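Local coordinates for glycosylation Associate Protein 3 (Streptococcus agalactiae serotype V, PDB 6OYC) that probably serves, as a member of the accessory Sec secretion family and part of the Gap123 complex, in the glycosylation and secretion of a bacterial surface protein, at residues 307-310 against 311-314; 168-171 against 172-175; 292-295 against 296-299. All blocks are in the same frame, centred on the assembly; numbering follows the deposited sequence.

Interaction 1 of 3, residues 307-310 against 311-314; sequences ILSG and NEHL
Asn311 continues the 3-10 winding that already includes Gly310, and the end of its side chain comes back toward Ser309, its CG lying between the backbone N and the carbonyl carbon (chi1 70°). It also rests on Ile180 and Glu181 of another loop. Just ahead of the winding, Ser309 centres an inverse gamma turn, with a weak bond from Gly310 N to Leu308 O. Glu312 comes next and closes the first 3-10 bond, its N reaching Ser309 O at 3.0 Å. The donor stands well above the carbonyl plane, as the tight winding of such a turn demands. The glutamate chain runs extended beyond CG alongside the serine, with CD 3.8 Å from Ser309 CB. A water joins their polar ends, 2.9 Å from Ser309 OG, and donates to Glu312 OE1 at 2.8 Å. Both residues are exposed, a fitting place for a hydroxyl and a carboxylate that meet through solvent. His313 makes the second bond, from its N to Gly310 O at 2.8 Å, with an N-H...O angle of 155°. Its CG is anti to its own carbonyl carbon (chi1 -57°), which brings the ring alongside Gly310, with Gly310 CA over one face. This is a CH-pi contact, the carbon 3.9 Å from the ring centroid and almost exactly on the normal. Leu308 CD1 approaches the same ring at its edge, 4.4 Å from CE1. Leu314 carries the winding on, its N bonded to Asn311 O while its side chain turns to Leu186. The chemistry implies a division of labour: buried Gly310 and His313 are joined by a backbone bond and the CH-pi contact, whereas exposed Ser309 and Glu312 pair through a backbone bond beside the water bridge.

Interaction 2 of 3, residues 168-171 against 172-175; sequences LVEK and KDSV
Lys171 O is gripped twice by one residue, Ser174, whose OG donates to it at 2.8 Å and whose N adds a weaker bond. The setting is the short helix 171-174, entered two residues after strand 163-168, with Glu170 at the N-cap position. Serine suits this turn because OG, set between its backbone N and carbonyl carbon (chi1 68°), can bend back to the carbonyl three residues earlier. Glu170 O is shared as well: Ser174 N reaches it at 2.9 Å, nearly along the C=O axis, while the bond from Asp173 N is weak. Val169, buried, sets CG1 against the backbone of the turn, 3.7 Å from Ser174 N.

The side chains of Glu170 and Asp173 run side by side in the same direction, their carboxylate planes close to perpendicular. Separate partners, Gly233 N for Glu170 OE1 and Tyr229 OH for Asp173 OD2, probably ease the proximity of two like charges. The lysines lead away, Lys171 NZ to Leu198 O and Lys172 NZ to Tyr8 OH. Between the two acids, Glu170 OE1 and Asp173 OD2 remain 6.3 Å apart, and the nearer touch is Asp173 OD2 on Glu170 CB at 3.8 Å.

Interaction 3 of 3, residues 292-295 against 296-299; sequences YGLV and SENS
Leu294 O and Glu297 N form the tight part of this contact, a 2.8 Å hydrogen bond with an N-H...O angle of 141°. One residue further on, Asn298 N reaches Val295 O over a longer 3.2 Å, though more nearly straight. In both bonds the donor sits above the carbonyl plane, farther out of it in the second. Glu297 CB lies against the first carbonyl, 3.4 Å from Leu294 O.

Two successive bonds from residue i+3 back to residue i are the mark of a 3-10 turn, here wound in the loop that follows strand 289-291. Gly293 leads into it with a phi of 100°. At such backbone angles any side chain would be pressed against the preceding carbonyl oxygen, which accounts for glycine at this point. Val295 is the buried member: its CB touches the backbone of the turn, yet the side chain heads away from 296-299 to touch Asn302 and, through CG2, Leu308, a sensible use of a compact branched hydrocarbon.

The looser side, open to solvent, belongs to Ser296, Glu297, Asn298 and Ser299. Leu294 leans on Tyr316, and its CD2 makes a grazing touch, 4.1 Å from Glu297 OE1; Glu297 is exposed, as suits a carboxylate. Ser296 OG, placed between its backbone N and carbonyl carbon (chi1 55°), turns back toward Gly293 O at 3.4 Å. Small polar residues suit the exposed end of the turn. Asn298 leads its amide away, OD1 making a weak hydrogen bond to Ser300 N, and Ser299 O is hydrogen-bonded to a glycerol, probably from the crystallisation liquor.

In the fold
All three interactions belong to the part of the chain built on the five-stranded parallel sheet. Interaction 2 comes first in sequence, directly after strand 163-168; interactions 3 and 1 follow in turn after the edge strand 289-291. Interactions 1 and 3 have centres about 11 Å apart and touch, with His313 packing on Leu294 and Leu314 on Tyr292. Interaction 2 lies about 13 Å from interaction 1 and 22 Å from interaction 3, centre to centre, without touching either. Interaction 1 thus lies between the other two. Turns following parallel strands often frame binding sites in alpha/beta domains, but none is established here.

Interaction 1 of 3, residues 307-310 against 311-314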
# COMPACT_ATOMS: atom_id res chain seq x y z
N ILE C 307 10.28 -5.96 2.50
CA ILE C 307 9.56 -7.22 2.28
C ILE C 307 9.58 -8.12 3.50
O ILE C 307 8.91 -9.17 3.49
CB ILE C 307 10.08 -7.97 1.04
CG1 ILE C 307 11.45 -8.55 1.30
CG2 ILE C 307 10.12 -7.04 -0.18
CD1 ILE C 307 12.20 -8.97 0.03
N LEU C 308 10.30 -7.75 4.55
CA LEU C 308 10.23 -8.50 5.80
C LEU C 308 8.82 -8.47 6.37
O LEU C 308 8.08 -7.50 6.22
CB LEU C 308 11.20 -7.90 6.83
CG LEU C 308 12.68 -7.89 6.44
CD1 LEU C 308 13.52 -7.24 7.53
CD2 LEU C 308 13.14 -9.30 6.17
N SER C 309 8.45 -9.55 7.07
CA SER C 309 7.22 -9.55 7.88
C SER C 309 7.52 -8.82 9.19
O SER C 309 7.63 -9.40 10.27
CB SER C 309 6.73 -10.97 8.14
OG SER C 309 6.63 -11.70 6.93
N GLY C 310 7.67 -7.49 9.06
CA GLY C 310 8.08 -6.67 10.18
C GLY C 310 7.11 -6.67 11.34
O GLY C 310 7.52 -6.43 12.48
N ASN C 311 5.82 -6.93 11.08
CA ASN C 311 4.85 -7.02 12.17
C ASN C 311 5.26 -8.08 13.19
O ASN C 311 5.06 -7.90 14.39
CB ASN C 311 3.47 -7.34 11.59
CG ASN C 311 3.38 -8.75 11.06
OD1 ASN C 311 2.65 -9.59 11.59
ND2 ASN C 311 4.14 -9.03 10.01
N GLU C 312 5.88 -9.16 12.73
CA GLU C 312 6.35 -10.20 13.64
C GLU C 312 7.49 -9.73 14.53
O GLU C 312 7.99 -10.53 15.32
CB GLU C 312 6.77 -11.44 12.86
CG GLU C 312 5.60 -12.06 12.13
CD GLU C 312 6.01 -13.17 11.19
OE1 GLU C 312 5.13 -13.70 10.48
OE2 GLU C 312 7.21 -13.52 11.16
N HIS C 313 7.93 -8.48 14.41
CA HIS C 313 8.94 -7.91 15.30
C HIS C 313 8.34 -7.23 16.52
O HIS C 313 9.09 -6.84 17.42
CB HIS C 313 9.81 -6.88 14.58
CG HIS C 313 10.50 -7.40 13.36
ND1 HIS C 313 11.31 -6.61 12.58
CD2 HIS C 313 10.52 -8.63 12.80
CE1 HIS C 313 11.79 -7.33 11.58
NE2 HIS C 313 11.32 -8.56 11.69
N LEU C 314 7.03 -7.02 16.55
CA LEU C 314 6.44 -6.25 17.63
C LEU C 314 6.76 -6.78 19.03
O LEU C 314 6.88 -5.95 19.95
CB LEU C 314 4.92 -6.15 17.41
CG LEU C 314 4.52 -5.14 16.34
CD1 LEU C 314 3.03 -5.20 16.08
CD2 LEU C 314 4.95 -3.76 16.77
O HOH W 1 5.42 -14.23 7.74

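Interaction 2 of 3, residues 168-171 against 172-175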
# COMPACT_ATOMS: atom_id res chain seq x y z
N LEU C 168 0.40 2.33 14.77
CA LEU C 168 0.12 2.73 13.39
C LEU C 168 0.01 1.47 12.54
O LEU C 168 1.00 0.75 12.36
CB LEU C 168 1.22 3.67 12.89
CG LEU C 168 1.05 5.19 12.98
CD1 LEU C 168 0.44 5.62 14.30
CD2 LEU C 168 2.37 5.92 12.74
N VAL C 169 -1.18 1.19 12.03
CA VAL C 169 -1.46 -0.04 11.31
C VAL C 169 -1.41 0.27 9.81
O VAL C 169 -2.09 1.19 9.34
CB VAL C 169 -2.82 -0.64 11.71
CG1 VAL C 169 -3.15 -1.86 10.88
CG2 VAL C 169 -2.84 -0.97 13.20
N GLU C 170 -0.57 -0.46 9.07
CA GLU C 170 -0.49 -0.28 7.63
C GLU C 170 -1.87 -0.44 7.02
O GLU C 170 -2.65 -1.30 7.43
CB GLU C 170 0.49 -1.29 6.99
CG GLU C 170 1.93 -1.26 7.50
CD GLU C 170 2.64 0.07 7.23
OE1 GLU C 170 3.50 0.46 8.05
OE2 GLU C 170 2.36 0.73 6.20
N LYS C 171 -2.18 0.44 6.06
CA LYS C 171 -3.53 0.50 5.50
C LYS C 171 -3.97 -0.86 4.97
O LYS C 171 -5.09 -1.31 5.23
CB LYS C 171 -3.59 1.55 4.39
CG LYS C 171 -4.98 1.75 3.78
CD LYS C 171 -4.98 1.29 2.32
CE LYS C 171 -6.36 1.40 1.69
NZ LYS C 171 -6.44 0.63 0.41
N LYS C 172 -3.09 -1.53 4.23
CA LYS C 172 -3.44 -2.84 3.70
C LYS C 172 -3.63 -3.88 4.79
O LYS C 172 -4.32 -4.88 4.56
CB LYS C 172 -2.39 -3.29 2.69
CG LYS C 172 -2.20 -2.28 1.57
CD LYS C 172 -1.02 -2.69 0.72
CE LYS C 172 -0.61 -1.64 -0.29
NZ LYS C 172 0.62 -2.15 -0.99
N ASP C 173 -3.06 -3.66 5.98
CA ASP C 173 -3.30 -4.56 7.10
C ASP C 173 -4.57 -4.22 7.85
O ASP C 173 -5.14 -5.11 8.50
CB ASP C 173 -2.15 -4.52 8.10
CG ASP C 173 -0.91 -5.19 7.60
OD1 ASP C 173 -0.98 -6.02 6.66
OD2 ASP C 173 0.16 -4.88 8.17
N SER C 174 -5.01 -2.96 7.82
CA SER C 174 -6.13 -2.55 8.65
C SER C 174 -7.40 -3.27 8.23
O SER C 174 -8.23 -3.65 9.07
CB SER C 174 -6.32 -1.03 8.58
OG SER C 174 -6.76 -0.61 7.30
N VAL C 175 -7.54 -3.51 6.94
CA VAL C 175 -8.67 -4.22 6.35
C VAL C 175 -8.82 -5.61 6.96
O VAL C 175 -9.85 -6.26 6.79
CB VAL C 175 -8.47 -4.26 4.82
CG1 VAL C 175 -9.65 -4.87 4.10
CG2 VAL C 175 -8.20 -2.83 4.28

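Interaction 3 of 3, residues 292-295 against 296-299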
# COMPACT_ATOMS: atom_id res chain seq x y z
N TYR C 292 13.63 -0.74 17.34
CA TYR C 292 13.53 -2.10 17.86
C TYR C 292 13.56 -3.09 16.70
O TYR C 292 13.41 -2.72 15.53
CB TYR C 292 12.25 -2.27 18.69
CG TYR C 292 10.98 -2.27 17.87
CD1 TYR C 292 10.41 -1.07 17.42
CD2 TYR C 292 10.35 -3.47 17.54
CE1 TYR C 292 9.24 -1.08 16.67
CE2 TYR C 292 9.20 -3.49 16.80
CZ TYR C 292 8.64 -2.30 16.36
OH TYR C 292 7.48 -2.34 15.61
N GLY C 293 13.75 -4.37 17.03
CA GLY C 293 13.59 -5.44 16.06
C GLY C 293 14.90 -5.94 15.49
O GLY C 293 15.99 -5.56 15.91
N LEU C 294 14.77 -6.77 14.46
CA LEU C 294 15.91 -7.51 13.91
C LEU C 294 16.80 -6.68 13.00
O LEU C 294 18.00 -6.96 12.92
CB LEU C 294 15.40 -8.72 13.14
CG LEU C 294 14.58 -9.63 14.04
CD1 LEU C 294 13.78 -10.61 13.24
CD2 LEU C 294 15.52 -10.34 15.02
N VAL C 295 16.25 -5.67 12.31
CA VAL C 295 16.98 -5.01 11.23
C VAL C 295 18.26 -4.38 11.75
O VAL C 295 19.32 -4.49 11.12
CB VAL C 295 16.07 -3.98 10.52
CG1 VAL C 295 16.87 -3.14 9.54
CG2 VAL C 295 14.95 -4.67 9.78
N SER C 296 18.19 -3.72 12.90
CA SER C 296 19.38 -3.10 13.48
C SER C 296 20.43 -4.14 13.88
O SER C 296 21.60 -3.77 14.07
CB SER C 296 19.01 -2.25 14.69
OG SER C 296 18.27 -3.02 15.64
N GLU C 297 20.06 -5.41 14.01
CA GLU C 297 21.01 -6.46 14.38
C GLU C 297 21.63 -7.16 13.18
O GLU C 297 22.60 -7.91 13.36
CB GLU C 297 20.32 -7.49 15.28
CG GLU C 297 19.89 -6.93 16.64
CD GLU C 297 19.43 -8.00 17.61
OE1 GLU C 297 18.65 -8.90 17.20
OE2 GLU C 297 19.84 -7.95 18.79
N ASN C 298 21.12 -6.94 11.97
CA ASN C 298 21.63 -7.60 10.76
C ASN C 298 21.57 -6.58 9.62
O ASN C 298 20.54 -6.45 8.94
CB ASN C 298 20.82 -8.85 10.45
CG ASN C 298 21.46 -9.74 9.39
OD1 ASN C 298 22.39 -9.34 8.67
ND2 ASN C 298 20.96 -10.97 9.28
N SER C 299 22.67 -5.84 9.42
CA SER C 299 22.67 -4.78 8.42
C SER C 299 22.46 -5.32 7.01
O SER C 299 22.01 -4.56 6.15
CB SER C 299 23.97 -3.97 8.49
OG SER C 299 25.05 -4.64 7.86